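Local coordinates for protein bacterioferritin (PDB 3UOI) that probably stores iron in a hollow 24-subunit haem-binding shell, oxidising iron(II) with dioxygen before mineral deposition, at residues P7-L12 / R111-T116; E59-I64 / G69-Q74; Y97-R102 / E123-D128. All coordinates share one frame; numbering follows the deposited sequence.

Interaction 1 of 3, residues P7-L12 / R111-T116; sequences PDVLRL and REKQDT
The carboxylate of D8, set beside its own backbone N and anti to the carbonyl carbon (chi1 -53°), meets the ammonium of K113, whose chain is bent at chi2 (-55°) and chi4 so that its tip turns to the N-terminal turn of helix 7-36. K113 NZ donates to D8 OD2 at 3.1 Å, closing a salt bridge in which the two side chains cross at about a right angle. The nitrogen comes to the anti side of OD2, 28° out of the carboxylate plane. The other oxygen, D8 OD1, faces R11 NH2 at 3.6 Å, a long ion pair that extends the charge network along the helix. Next to this salt bridge lies V9: its CG2 passes the aliphatic part of K113, 4.2 Å from K113 CG, and its CG1 lies 4.0 Å from D115 OD2. That oxygen has its polar partner in S118, and the D115 carboxylate also caps a backbone N of helix 116-146. Helix 85-112 ends here in a Schellman motif with Q114 at positive phi, followed directly by the D115 N-cap: a tight turn between antiparallel helices, closing one end of the ferritin four-helix bundle against helix 7-36.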
ATOM      1  N   PRO A   7       4.912  -7.070 -61.287  1.00 30.92           N
ATOM      2  CA  PRO A   7       6.223  -7.689 -61.362  1.00 29.80           C
ATOM      3  C   PRO A   7       7.406  -6.759 -61.261  1.00 28.20           C
ATOM      4  O   PRO A   7       8.357  -7.216 -60.740  1.00 27.69           O
ATOM      5  CB  PRO A   7       6.180  -8.391 -62.703  1.00 31.23           C
ATOM      6  CG  PRO A   7       4.827  -8.666 -62.910  1.00 32.35           C
ATOM      7  CD  PRO A   7       4.092  -7.470 -62.416  1.00 30.47           C
ATOM      8  N   ASP A   8       7.365  -5.543 -61.788  1.00 26.88           N
ATOM      9  CA  ASP A   8       8.429  -4.562 -61.614  1.00 25.38           C
ATOM     10  C   ASP A   8       8.527  -4.176 -60.129  1.00 24.74           C
ATOM     11  O   ASP A   8       9.580  -3.961 -59.641  1.00 22.86           O
ATOM     12  CB  ASP A   8       8.233  -3.278 -62.428  1.00 26.11           C
ATOM     13  CG  ASP A   8       8.006  -3.506 -63.887  1.00 26.52           C
ATOM     14  OD1 ASP A   8       8.271  -4.562 -64.377  1.00 30.59           O
ATOM     15  OD2 ASP A   8       7.570  -2.580 -64.549  1.00 31.26           O
ATOM     16  N   VAL A   9       7.379  -4.073 -59.461  1.00 22.97           N
ATOM     17  CA  VAL A   9       7.375  -3.755 -58.064  1.00 22.44           C
ATOM     18  C   VAL A   9       8.038  -4.841 -57.249  1.00 21.66           C
ATOM     19  O   VAL A   9       8.756  -4.559 -56.357  1.00 18.72           O
ATOM     20  CB  VAL A   9       6.002  -3.458 -57.464  1.00 21.45           C
ATOM     21  CG1 VAL A   9       6.143  -3.162 -55.996  1.00 23.75           C
ATOM     22  CG2 VAL A   9       5.346  -2.322 -58.135  1.00 22.28           C
ATOM     23  N   LEU A  10       7.735  -6.082 -57.562  1.00 22.19           N
ATOM     24  CA  LEU A  10       8.307  -7.196 -56.863  1.00 22.60           C
ATOM     25  C   LEU A  10       9.816  -7.281 -57.038  1.00 23.98           C
ATOM     26  O   LEU A  10      10.513  -7.465 -56.109  1.00 25.44           O
ATOM     27  CB  LEU A  10       7.609  -8.482 -57.244  1.00 23.12           C
ATOM     28  CG  LEU A  10       6.250  -8.749 -56.592  1.00 23.36           C
ATOM     29  CD1 LEU A  10       5.617  -9.983 -57.139  1.00 20.83           C
ATOM     30  CD2 LEU A  10       6.332  -8.820 -55.063  1.00 24.43           C
ATOM     31  N   ARG A  11      10.321  -7.062 -58.215  1.00 23.17           N
ATOM     32  CA  ARG A  11      11.750  -7.042 -58.370  1.00 24.58           C
ATOM     33  C   ARG A  11      12.330  -5.950 -57.486  1.00 23.01           C
ATOM     34  O   ARG A  11      13.371  -6.093 -56.937  1.00 22.60           O
ATOM     35  CB  ARG A  11      12.133  -6.734 -59.814  1.00 25.49           C
ATOM     36  CG  ARG A  11      13.468  -7.244 -60.224  1.00 32.44           C
ATOM     37  CD  ARG A  11      13.556  -7.513 -61.699  1.00 38.37           C
ATOM     38  NE  ARG A  11      13.174  -6.329 -62.409  1.00 44.46           N
ATOM     39  CZ  ARG A  11      12.020  -6.140 -63.017  1.00 48.16           C
ATOM     40  NH1 ARG A  11      11.094  -7.085 -63.064  1.00 46.60           N
ATOM     41  NH2 ARG A  11      11.801  -4.977 -63.585  1.00 48.26           N
ATOM     42  N   LEU A  12      11.641  -4.840 -57.428  1.00 22.29           N
ATOM     43  CA  LEU A  12      12.128  -3.689 -56.707  1.00 20.91           C
ATOM     44  C   LEU A  12      12.229  -4.016 -55.224  1.00 18.24           C
ATOM     45  O   LEU A  12      13.175  -3.684 -54.580  1.00 14.34           O
ATOM     46  CB  LEU A  12      11.223  -2.505 -56.970  1.00 19.26           C
ATOM     47  CG  LEU A  12      11.324  -1.346 -56.017  1.00 20.24           C
ATOM     48  CD1 LEU A  12      12.542  -0.638 -56.263  1.00 24.09           C
ATOM     49  CD2 LEU A  12      10.202  -0.495 -56.215  1.00 17.60           C
ATOM     50  N   ARG A 111       4.122   4.104 -57.543  1.00 19.70           N
ATOM     51  CA  ARG A 111       2.923   4.926 -57.650  1.00 19.57           C
ATOM     52  C   ARG A 111       2.321   4.947 -59.078  1.00 20.87           C
ATOM     53  O   ARG A 111       1.156   4.935 -59.275  1.00 20.54           O
ATOM     54  CB  ARG A 111       3.108   6.289 -57.029  1.00 17.90           C
ATOM     55  CG  ARG A 111       3.296   6.228 -55.564  1.00 14.75           C
ATOM     56  CD  ARG A 111       3.487   7.571 -54.932  1.00 12.11           C
ATOM     57  NE  ARG A 111       3.407   7.489 -53.495  1.00 18.85           N
ATOM     58  CZ  ARG A 111       2.286   7.561 -52.806  1.00 23.82           C
ATOM     59  NH1 ARG A 111       1.153   7.765 -53.406  1.00 23.93           N
ATOM     60  NH2 ARG A 111       2.307   7.445 -51.519  1.00 20.71           N
ATOM     61  N   GLU A 112       3.181   4.953 -60.065  1.00 23.76           N
ATOM     62  CA  GLU A 112       2.732   4.834 -61.453  1.00 25.23           C
ATOM     63  C   GLU A 112       2.021   3.475 -61.667  1.00 25.87           C
ATOM     64  O   GLU A 112       1.174   3.353 -62.500  1.00 25.03           O
ATOM     65  CB  GLU A 112       3.878   5.063 -62.432  1.00 27.52           C
ATOM     66  CG  GLU A 112       4.488   6.460 -62.301  1.00 30.18           C
ATOM     67  CD  GLU A 112       5.720   6.737 -63.171  1.00 34.26           C
ATOM     68  OE1 GLU A 112       6.489   5.825 -63.535  1.00 37.72           O
ATOM     69  OE2 GLU A 112       5.942   7.910 -63.432  1.00 34.05           O
ATOM     70  N   LYS A 113       2.415   2.472 -60.908  1.00 24.15           N
ATOM     71  CA  LYS A 113       1.805   1.149 -61.007  1.00 24.07           C
ATOM     72  C   LYS A 113       0.589   0.962 -60.159  1.00 21.95           C
ATOM     73  O   LYS A 113       0.152  -0.113 -60.040  1.00 22.48           O
ATOM     74  CB  LYS A 113       2.766   0.066 -60.620  1.00 24.26           C
ATOM     75  CG  LYS A 113       4.085   0.248 -61.144  1.00 24.04           C
ATOM     76  CD  LYS A 113       4.033   0.396 -62.585  1.00 23.77           C
ATOM     77  CE  LYS A 113       5.376   0.190 -63.190  1.00 27.02           C
ATOM     78  NZ  LYS A 113       5.276  -0.453 -64.448  1.00 30.04           N
ATOM     79  N   GLN A 114       0.109   2.024 -59.534  1.00 21.76           N
ATOM     80  CA  GLN A 114      -1.013   2.025 -58.615  1.00 21.10           C
ATOM     81  C   GLN A 114      -0.893   1.106 -57.363  1.00 19.97           C
ATOM     82  O   GLN A 114      -1.800   0.512 -56.955  1.00 19.08           O
ATOM     83  CB  GLN A 114      -2.301   1.810 -59.381  1.00 20.51           C
ATOM     84  CG  GLN A 114      -2.472   2.843 -60.393  1.00 20.80           C
ATOM     85  CD  GLN A 114      -3.807   2.841 -61.114  1.00 27.46           C
ATOM     86  OE1 GLN A 114      -4.648   1.994 -60.937  1.00 19.20           O
ATOM     87  NE2 GLN A 114      -3.950   3.818 -61.994  1.00 26.47           N
ATOM     88  N   ASP A 115       0.284   1.082 -56.764  1.00 21.86           N
ATOM     89  CA  ASP A 115       0.538   0.272 -55.584  1.00 19.70           C
ATOM     90  C   ASP A 115       0.992   1.189 -54.463  1.00 21.45           C
ATOM     91  O   ASP A 115       2.150   1.399 -54.274  1.00 22.05           O
ATOM     92  CB  ASP A 115       1.624  -0.749 -55.853  1.00 19.12           C
ATOM     93  CG  ASP A 115       1.843  -1.615 -54.696  1.00 13.86           C
ATOM     94  OD1 ASP A 115       1.413  -1.190 -53.677  1.00 17.15           O
ATOM     95  OD2 ASP A 115       2.393  -2.681 -54.793  1.00 23.62           O
ATOM     96  N   THR A 116       0.047   1.804 -53.798  1.00 21.41           N
ATOM     97  CA  THR A 116       0.383   2.790 -52.797  1.00 23.52           C
ATOM     98  C   THR A 116       0.956   2.177 -51.534  1.00 20.27           C
ATOM     99  O   THR A 116       1.733   2.734 -50.849  1.00 21.02           O
ATOM    100  CB  THR A 116      -0.727   3.759 -52.559  1.00 23.39           C
ATOM    101  OG1 THR A 116      -1.932   3.053 -52.442  1.00 28.73           O
ATOM    102  CG2 THR A 116      -0.826   4.765 -53.718  1.00 27.11           C
TER

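Interaction 2 of 3, residues E59-I64 / G69-Q74; sequences EITDRI and GLPNYQ
The hydroxyl oxygen of T61 is gripped twice: Y73 OH donates to T61 OG1 at 2.8 Å, while OG1 in turn bonds to the carbonyl O of A57, one turn earlier in helix 40-66. The second bond holds the threonine hydroxyl against its own helix, where OG1 lies beside the backbone N and anti to the carbonyl carbon (chi1 -55°), and so presents it as a fixed acceptor for the phenol. T61 meets the tyrosine at the ring edge, OG1 lying in the ring plane, and the two side chains cross at about a right angle. The same torsion places the T61 methyl on the phenol as well, with CG2 3.5 Å from Y73 OH, so a buried polar bond is flanked by apolar contact.

One turn further on, I64 uses its CG2 branch, which packs 3.6 Å from P71 CG and also lies over P71 CD, the two side chains sliding past each other in opposite directions. T61 CG2 reaches the same pyrrolidine ring, 4.0 Å from P71 CG, and the ring thus lies across two successive turns of the helix. The segment 69-74 opens the long connection that, in the ferritin fold, runs along the bundle from the second helix to the third. Its departure is fixed by a six-residue turn closed by the backbone, G69 N donating to I64 O at 2.8 Å.

Around this return of the chain, N14 of helix 7-36 bonds to the backbone of L70 and N72. F28 of a neighbouring subunit packs on Y73, whose side chain also comes within about 4 Å of a bound haem, while L29 of that subunit covers P71.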
ATOM      1  N   GLU A  59       9.661  -6.396 -42.691  1.00 22.63           N
ATOM      2  CA  GLU A  59       8.546  -5.670 -43.243  1.00 22.75           C
ATOM      3  C   GLU A  59       8.393  -5.884 -44.743  1.00 18.92           C
ATOM      4  O   GLU A  59       7.326  -6.116 -45.207  1.00 20.37           O
ATOM      5  CB  GLU A  59       8.599  -4.206 -42.843  1.00 23.28           C
ATOM      6  CG  GLU A  59       8.413  -4.092 -41.363  1.00 30.14           C
ATOM      7  CD  GLU A  59       8.486  -2.720 -40.787  1.00 37.11           C
ATOM      8  OE1 GLU A  59       8.251  -1.722 -41.464  1.00 34.22           O
ATOM      9  OE2 GLU A  59       8.748  -2.664 -39.593  1.00 41.80           O
ATOM     10  N   ILE A  60       9.487  -5.840 -45.458  1.00 20.60           N
ATOM     11  CA  ILE A  60       9.443  -6.066 -46.904  1.00 21.17           C
ATOM     12  C   ILE A  60       8.993  -7.482 -47.204  1.00 22.42           C
ATOM     13  O   ILE A  60       8.223  -7.720 -48.101  1.00 20.37           O
ATOM     14  CB  ILE A  60      10.779  -5.759 -47.588  1.00 19.75           C
ATOM     15  CG1 ILE A  60      11.054  -4.295 -47.515  1.00 21.73           C
ATOM     16  CG2 ILE A  60      10.763  -6.095 -48.992  1.00 24.03           C
ATOM     17  CD1 ILE A  60      12.481  -3.939 -47.439  1.00 19.16           C
ATOM     18  N   THR A  61       9.469  -8.394 -46.389  1.00 21.01           N
ATOM     19  CA  THR A  61       9.143  -9.780 -46.543  1.00 21.00           C
ATOM     20  C   THR A  61       7.647 -10.025 -46.505  1.00 20.52           C
ATOM     21  O   THR A  61       7.172 -10.732 -47.312  1.00 22.48           O
ATOM     22  CB  THR A  61       9.822 -10.609 -45.472  1.00 19.00           C
ATOM     23  OG1 THR A  61      11.205 -10.347 -45.518  1.00 20.80           O
ATOM     24  CG2 THR A  61       9.580 -12.064 -45.711  1.00 17.28           C
ATOM     25  N   ASP A  62       6.941  -9.390 -45.578  1.00 22.14           N
ATOM     26  CA  ASP A  62       5.501  -9.476 -45.426  1.00 20.71           C
ATOM     27  C   ASP A  62       4.850  -8.882 -46.681  1.00 21.16           C
ATOM     28  O   ASP A  62       3.884  -9.377 -47.133  1.00 18.76           O
ATOM     29  CB  ASP A  62       4.970  -8.631 -44.250  1.00 23.22           C
ATOM     30  CG  ASP A  62       5.372  -9.117 -42.879  1.00 24.12           C
ATOM     31  OD1 ASP A  62       5.581 -10.270 -42.713  1.00 31.53           O
ATOM     32  OD2 ASP A  62       5.426  -8.322 -41.973  1.00 28.13           O
ATOM     33  N   ARG A  63       5.382  -7.775 -47.187  1.00 20.46           N
ATOM     34  CA  ARG A  63       4.786  -7.135 -48.353  1.00 19.63           C
ATOM     35  C   ARG A  63       4.844  -8.056 -49.581  1.00 19.59           C
ATOM     36  O   ARG A  63       3.889  -8.219 -50.260  1.00 21.62           O
ATOM     37  CB  ARG A  63       5.439  -5.768 -48.615  1.00 20.30           C
ATOM     38  CG  ARG A  63       4.727  -4.822 -49.515  1.00 15.02           C
ATOM     39  CD  ARG A  63       3.262  -4.527 -49.173  1.00 18.78           C
ATOM     40  NE  ARG A  63       2.519  -4.109 -50.358  1.00 22.40           N
ATOM     41  CZ  ARG A  63       1.217  -4.100 -50.526  1.00 19.91           C
ATOM     42  NH1 ARG A  63       0.423  -4.446 -49.585  1.00 23.25           N
ATOM     43  NH2 ARG A  63       0.733  -3.707 -51.678  1.00 19.93           N
ATOM     44  N   ILE A  64       5.980  -8.679 -49.781  1.00 20.20           N
ATOM     45  CA  ILE A  64       6.234  -9.553 -50.879  1.00 21.52           C
ATOM     46  C   ILE A  64       5.317 -10.739 -50.801  1.00 22.72           C
ATOM     47  O   ILE A  64       4.761 -11.138 -51.777  1.00 20.95           O
ATOM     48  CB  ILE A  64       7.709 -10.017 -50.878  1.00 21.39           C
ATOM     49  CG1 ILE A  64       8.692  -8.842 -51.013  1.00 15.83           C
ATOM     50  CG2 ILE A  64       7.938 -11.071 -51.868  1.00 23.01           C
ATOM     51  CD1 ILE A  64       9.992  -9.233 -51.255  1.00 12.41           C
ATOM     52  N   GLY A  69       4.622 -12.965 -53.929  1.00 23.66           N
ATOM     53  CA  GLY A  69       5.967 -13.111 -54.450  1.00 23.21           C
ATOM     54  C   GLY A  69       6.877 -14.103 -53.745  1.00 23.84           C
ATOM     55  O   GLY A  69       6.490 -14.643 -52.787  1.00 25.14           O
ATOM     56  N   LEU A  70       8.101 -14.309 -54.203  1.00 23.87           N
ATOM     57  CA  LEU A  70       9.026 -15.120 -53.458  1.00 24.07           C
ATOM     58  C   LEU A  70      10.077 -14.226 -52.847  1.00 24.55           C
ATOM     59  O   LEU A  70      10.815 -13.559 -53.543  1.00 26.32           O
ATOM     60  CB  LEU A  70       9.688 -16.104 -54.353  1.00 23.81           C
ATOM     61  CG  LEU A  70       8.672 -16.658 -55.276  1.00 27.11           C
ATOM     62  CD1 LEU A  70       9.320 -17.560 -56.208  1.00 29.00           C
ATOM     63  CD2 LEU A  70       7.682 -17.319 -54.426  1.00 29.16           C
ATOM     64  N   PRO A  71      10.147 -14.175 -51.537  1.00 23.58           N
ATOM     65  CA  PRO A  71      11.154 -13.299 -50.966  1.00 21.93           C
ATOM     66  C   PRO A  71      12.526 -13.914 -51.067  1.00 24.04           C
ATOM     67  O   PRO A  71      12.712 -14.998 -50.640  1.00 21.95           O
ATOM     68  CB  PRO A  71      10.692 -13.111 -49.534  1.00 22.40           C
ATOM     69  CG  PRO A  71       9.324 -13.442 -49.509  1.00 19.82           C
ATOM     70  CD  PRO A  71       9.026 -14.373 -50.625  1.00 18.83           C
ATOM     71  N   ASN A  72      13.470 -13.157 -51.599  1.00 22.06           N
ATOM     72  CA  ASN A  72      14.792 -13.656 -51.835  1.00 23.85           C
ATOM     73  C   ASN A  72      15.657 -13.515 -50.597  1.00 24.49           C
ATOM     74  O   ASN A  72      16.064 -12.455 -50.224  1.00 21.16           O
ATOM     75  CB  ASN A  72      15.454 -12.962 -53.027  1.00 23.38           C
ATOM     76  CG  ASN A  72      16.730 -13.658 -53.482  1.00 25.68           C
ATOM     77  OD1 ASN A  72      17.388 -14.308 -52.713  1.00 28.60           O
ATOM     78  ND2 ASN A  72      17.063 -13.495 -54.733  1.00 18.75           N
ATOM     79  N   TYR A  73      15.843 -14.648 -49.955  1.00 24.03           N
ATOM     80  CA  TYR A  73      16.679 -14.764 -48.777  1.00 27.68           C
ATOM     81  C   TYR A  73      18.105 -15.291 -49.110  1.00 27.25           C
ATOM     82  O   TYR A  73      18.963 -15.281 -48.291  1.00 26.03           O
ATOM     83  CB  TYR A  73      15.943 -15.562 -47.669  1.00 26.32           C
ATOM     84  CG  TYR A  73      15.056 -14.686 -46.768  1.00 30.30           C
ATOM     85  CD1 TYR A  73      15.245 -14.642 -45.414  1.00 28.90           C
ATOM     86  CD2 TYR A  73      14.060 -13.872 -47.276  1.00 27.01           C
ATOM     87  CE1 TYR A  73      14.476 -13.843 -44.624  1.00 28.51           C
ATOM     88  CE2 TYR A  73      13.302 -13.075 -46.461  1.00 22.65           C
ATOM     89  CZ  TYR A  73      13.520 -13.064 -45.142  1.00 23.31           C
ATOM     90  OH  TYR A  73      12.796 -12.303 -44.329  1.00 23.00           O
ATOM     91  N   GLN A  74      18.249 -15.823 -50.315  1.00 26.91           N
ATOM     92  CA  GLN A  74      19.480 -16.374 -50.850  1.00 26.92           C
ATOM     93  C   GLN A  74      20.544 -15.367 -51.252  1.00 27.09           C
ATOM     94  O   GLN A  74      21.694 -15.525 -50.982  1.00 29.63           O
ATOM     95  CB  GLN A  74      19.162 -17.355 -51.985  1.00 26.68           C
ATOM     96  CG  GLN A  74      20.303 -18.192 -52.506  1.00 25.96           C
ATOM     97  CD  GLN A  74      20.763 -19.288 -51.542  1.00 28.91           C
ATOM     98  OE1 GLN A  74      20.237 -20.385 -51.538  1.00 27.01           O
ATOM     99  NE2 GLN A  74      21.724 -18.965 -50.715  1.00 24.51           N
TER

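Interaction 3 of 3, residues Y97-R102 / E123-D128; sequences YDVLNR and EKIVAD
This is a purely apolar, buried contact between two antiparallel helices, 85-112 and 116-146, in the interior of the subunit; the centre of the contact lies about 9 Å from the centre of the chain. Its closest backbone approach joins L100 and V126, with 6.5 Å from L100 CA to V126 CA. At that point the CD2 methyl of L100 does the touching. It lies 4.1 Å from V126 CG1, and at an equal 4.1 Å it reaches V126 O, so the leucine tip rests against both the valine methyl and the backbone of the facing helix. L100 begins beside its backbone N, with CG anti to the carbonyl carbon (chi1 -67°), and it is the end of the branched chain, more than its root, that spans the gap. No hydrogen bond links the two segments.

The second pair is looser: V99 CG1 and I125 CG2 stand 4.5 Å apart. The two helices form the second hairpin of the ferritin four-helix bundle, an up-down-down-up arrangement of antiparallel and parallel neighbours. V99 and I125 lie next to the predicted diiron site. The side chain of V99 is about 4 Å from that of E129, and I125 is equally near E20, both predicted iron ligands, so these hydrocarbons probably form part of the wall beside the predicted ferroxidase centre.

Helix 40-66 reaches the same region through H56, another predicted iron ligand, which packs on I125. D128 OD1 bonds to NE2 of H56 and would act as a second-shell partner. On V126, L103 and I107 continue the packing along helix 85-112, and T117 of a neighbouring subunit covers it from outside the chain.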
ATOM      1  N   TYR A  97      23.382   5.230 -49.313  1.00 22.30           N
ATOM      2  CA  TYR A  97      23.302   6.002 -50.546  1.00 21.79           C
ATOM      3  C   TYR A  97      22.821   5.135 -51.696  1.00 20.42           C
ATOM      4  O   TYR A  97      22.039   5.562 -52.473  1.00 20.52           O
ATOM      5  CB  TYR A  97      24.589   6.731 -50.867  1.00 22.52           C
ATOM      6  CG  TYR A  97      24.688   8.089 -50.235  1.00 25.80           C
ATOM      7  CD1 TYR A  97      23.774   9.058 -50.538  1.00 31.63           C
ATOM      8  CD2 TYR A  97      25.700   8.415 -49.395  1.00 24.97           C
ATOM      9  CE1 TYR A  97      23.842  10.250 -50.005  1.00 30.38           C
ATOM     10  CE2 TYR A  97      25.762   9.613 -48.843  1.00 25.95           C
ATOM     11  CZ  TYR A  97      24.835  10.545 -49.155  1.00 28.71           C
ATOM     12  OH  TYR A  97      24.852  11.787 -48.638  1.00 29.63           O
ATOM     13  N   ASP A  98      23.277   3.900 -51.738  1.00 18.48           N
ATOM     14  CA  ASP A  98      22.808   2.972 -52.716  1.00 21.66           C
ATOM     15  C   ASP A  98      21.320   2.802 -52.553  1.00 20.11           C
ATOM     16  O   ASP A  98      20.651   2.794 -53.497  1.00 22.57           O
ATOM     17  CB  ASP A  98      23.479   1.624 -52.625  1.00 22.09           C
ATOM     18  CG  ASP A  98      24.740   1.556 -53.378  1.00 28.17           C
ATOM     19  OD1 ASP A  98      25.205   2.583 -53.764  1.00 33.57           O
ATOM     20  OD2 ASP A  98      25.290   0.484 -53.549  1.00 33.96           O
ATOM     21  N   VAL A  99      20.814   2.733 -51.345  1.00 20.72           N
ATOM     22  CA  VAL A  99      19.366   2.635 -51.157  1.00 21.09           C
ATOM     23  C   VAL A  99      18.608   3.862 -51.693  1.00 23.04           C
ATOM     24  O   VAL A  99      17.613   3.739 -52.330  1.00 18.19           O
ATOM     25  CB  VAL A  99      18.979   2.374 -49.683  1.00 21.38           C
ATOM     26  CG1 VAL A  99      17.535   2.676 -49.454  1.00 21.23           C
ATOM     27  CG2 VAL A  99      19.216   0.985 -49.364  1.00 18.05           C
ATOM     28  N   LEU A 100      19.126   5.037 -51.426  1.00 22.49           N
ATOM     29  CA  LEU A 100      18.462   6.204 -51.894  1.00 25.31           C
ATOM     30  C   LEU A 100      18.441   6.196 -53.417  1.00 26.37           C
ATOM     31  O   LEU A 100      17.450   6.414 -53.997  1.00 28.78           O
ATOM     32  CB  LEU A 100      19.103   7.438 -51.335  1.00 25.82           C
ATOM     33  CG  LEU A 100      18.999   7.678 -49.843  1.00 23.20           C
ATOM     34  CD1 LEU A 100      19.665   8.972 -49.545  1.00 23.93           C
ATOM     35  CD2 LEU A 100      17.601   7.713 -49.400  1.00 18.89           C
ATOM     36  N   ASN A 101      19.538   5.834 -54.037  1.00 27.55           N
ATOM     37  CA  ASN A 101      19.609   5.789 -55.458  1.00 27.42           C
ATOM     38  C   ASN A 101      18.571   4.820 -56.047  1.00 26.50           C
ATOM     39  O   ASN A 101      17.978   5.127 -57.019  1.00 25.10           O
ATOM     40  CB  ASN A 101      21.015   5.430 -55.886  1.00 29.03           C
ATOM     41  CG  ASN A 101      22.052   6.546 -55.593  1.00 32.50           C
ATOM     42  OD1 ASN A 101      23.219   6.347 -55.838  1.00 34.23           O
ATOM     43  ND2 ASN A 101      21.630   7.674 -55.083  1.00 37.14           N
ATOM     44  N   ARG A 102      18.393   3.656 -55.468  1.00 22.87           N
ATOM     45  CA  ARG A 102      17.352   2.743 -55.879  1.00 25.52           C
ATOM     46  C   ARG A 102      15.896   3.122 -55.541  1.00 22.68           C
ATOM     47  O   ARG A 102      15.051   2.955 -56.321  1.00 24.36           O
ATOM     48  CB  ARG A 102      17.677   1.290 -55.443  1.00 24.68           C
ATOM     49  CG  ARG A 102      16.503   0.363 -55.494  1.00 30.08           C
ATOM     50  CD  ARG A 102      16.800  -1.031 -54.994  1.00 31.06           C
ATOM     51  NE  ARG A 102      17.277  -1.032 -53.641  1.00 31.65           N
ATOM     52  CZ  ARG A 102      18.547  -0.985 -53.297  1.00 33.03           C
ATOM     53  NH1 ARG A 102      19.489  -0.967 -54.203  1.00 34.54           N
ATOM     54  NH2 ARG A 102      18.874  -0.958 -52.062  1.00 24.47           N
ATOM     55  N   GLU A 123       8.686   4.545 -48.826  1.00 18.95           N
ATOM     56  CA  GLU A 123       8.727   5.914 -48.395  1.00 19.66           C
ATOM     57  C   GLU A 123       9.273   6.030 -46.968  1.00 20.14           C
ATOM     58  O   GLU A 123      10.106   6.866 -46.665  1.00 17.51           O
ATOM     59  CB  GLU A 123       7.358   6.566 -48.513  1.00 20.44           C
ATOM     60  CG  GLU A 123       7.130   7.286 -49.812  1.00 20.99           C
ATOM     61  CD  GLU A 123       5.744   7.850 -49.972  1.00 29.00           C
ATOM     62  OE1 GLU A 123       5.037   7.994 -48.990  1.00 28.63           O
ATOM     63  OE2 GLU A 123       5.370   8.109 -51.095  1.00 26.43           O
ATOM     64  N   LYS A 124       8.800   5.143 -46.119  1.00 17.06           N
ATOM     65  CA  LYS A 124       9.290   5.061 -44.753  1.00 19.63           C
ATOM     66  C   LYS A 124      10.751   4.699 -44.656  1.00 16.91           C
ATOM     67  O   LYS A 124      11.475   5.314 -43.939  1.00 20.61           O
ATOM     68  CB  LYS A 124       8.391   4.138 -43.922  1.00 18.29           C
ATOM     69  CG  LYS A 124       7.049   4.674 -43.882  1.00 21.46           C
ATOM     70  CD  LYS A 124       6.013   3.883 -43.223  1.00 27.38           C
ATOM     71  CE  LYS A 124       4.902   4.811 -42.837  1.00 28.97           C
ATOM     72  NZ  LYS A 124       3.543   4.255 -42.806  1.00 37.33           N
ATOM     73  N   ILE A 125      11.175   3.746 -45.445  1.00 17.28           N
ATOM     74  CA  ILE A 125      12.555   3.304 -45.465  1.00 18.15           C
ATOM     75  C   ILE A 125      13.535   4.399 -45.861  1.00 18.82           C
ATOM     76  O   ILE A 125      14.593   4.554 -45.295  1.00 19.11           O
ATOM     77  CB  ILE A 125      12.718   2.120 -46.386  1.00 16.26           C
ATOM     78  CG1 ILE A 125      11.950   0.929 -45.853  1.00 14.16           C
ATOM     79  CG2 ILE A 125      14.162   1.835 -46.653  1.00 16.07           C
ATOM     80  CD1 ILE A 125      12.049  -0.214 -46.579  1.00 11.58           C
ATOM     81  N   VAL A 126      13.128   5.172 -46.838  1.00 19.93           N
ATOM     82  CA  VAL A 126      13.886   6.271 -47.310  1.00 18.74           C
ATOM     83  C   VAL A 126      14.084   7.311 -46.232  1.00 18.35           C
ATOM     84  O   VAL A 126      15.156   7.855 -46.099  1.00 16.97           O
ATOM     85  CB  VAL A 126      13.240   6.949 -48.516  1.00 20.52           C
ATOM     86  CG1 VAL A 126      13.633   8.380 -48.531  1.00 21.33           C
ATOM     87  CG2 VAL A 126      13.645   6.270 -49.784  1.00 16.34           C
ATOM     88  N   ALA A 127      13.029   7.578 -45.469  1.00 16.49           N
ATOM     89  CA  ALA A 127      13.150   8.550 -44.407  1.00 16.26           C
ATOM     90  C   ALA A 127      14.170   8.085 -43.351  1.00 17.40           C
ATOM     91  O   ALA A 127      15.053   8.831 -42.917  1.00 15.78           O
ATOM     92  CB  ALA A 127      11.825   8.852 -43.805  1.00 15.22           C
ATOM     93  N   ASP A 128      14.061   6.816 -43.011  1.00 19.59           N
ATOM     94  CA  ASP A 128      14.938   6.242 -42.042  1.00 21.33           C
ATOM     95  C   ASP A 128      16.387   6.288 -42.516  1.00 23.50           C
ATOM     96  O   ASP A 128      17.243   6.681 -41.780  1.00 22.79           O
ATOM     97  CB  ASP A 128      14.539   4.809 -41.710  1.00 23.18           C
ATOM     98  CG  ASP A 128      13.133   4.678 -41.103  1.00 27.10           C
ATOM     99  OD1 ASP A 128      12.596   3.571 -41.077  1.00 32.37           O
ATOM    100  OD2 ASP A 128      12.558   5.658 -40.688  1.00 33.00           O
TER

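The three contacts involve all four long helices of the bundle, with centres 14 to 17 Å apart. Along the chain, interaction 2 is nested within the loop closed by interaction 1 and precedes interaction 3, whereas interactions 1 and 3 alternate in their segments and share helix 85-112. They also meet directly: a weak, long ion pair runs from R63 to D115 between interactions 2 and 1, a salt bridge from R111 to E123 joins 1 and 3, and I60 packs on I125 between 2 and 3. Interaction 1 closes the bundle end, interaction 2 starts the crossover near the haem, and interaction 3 packs part of the core beside the predicted iron site.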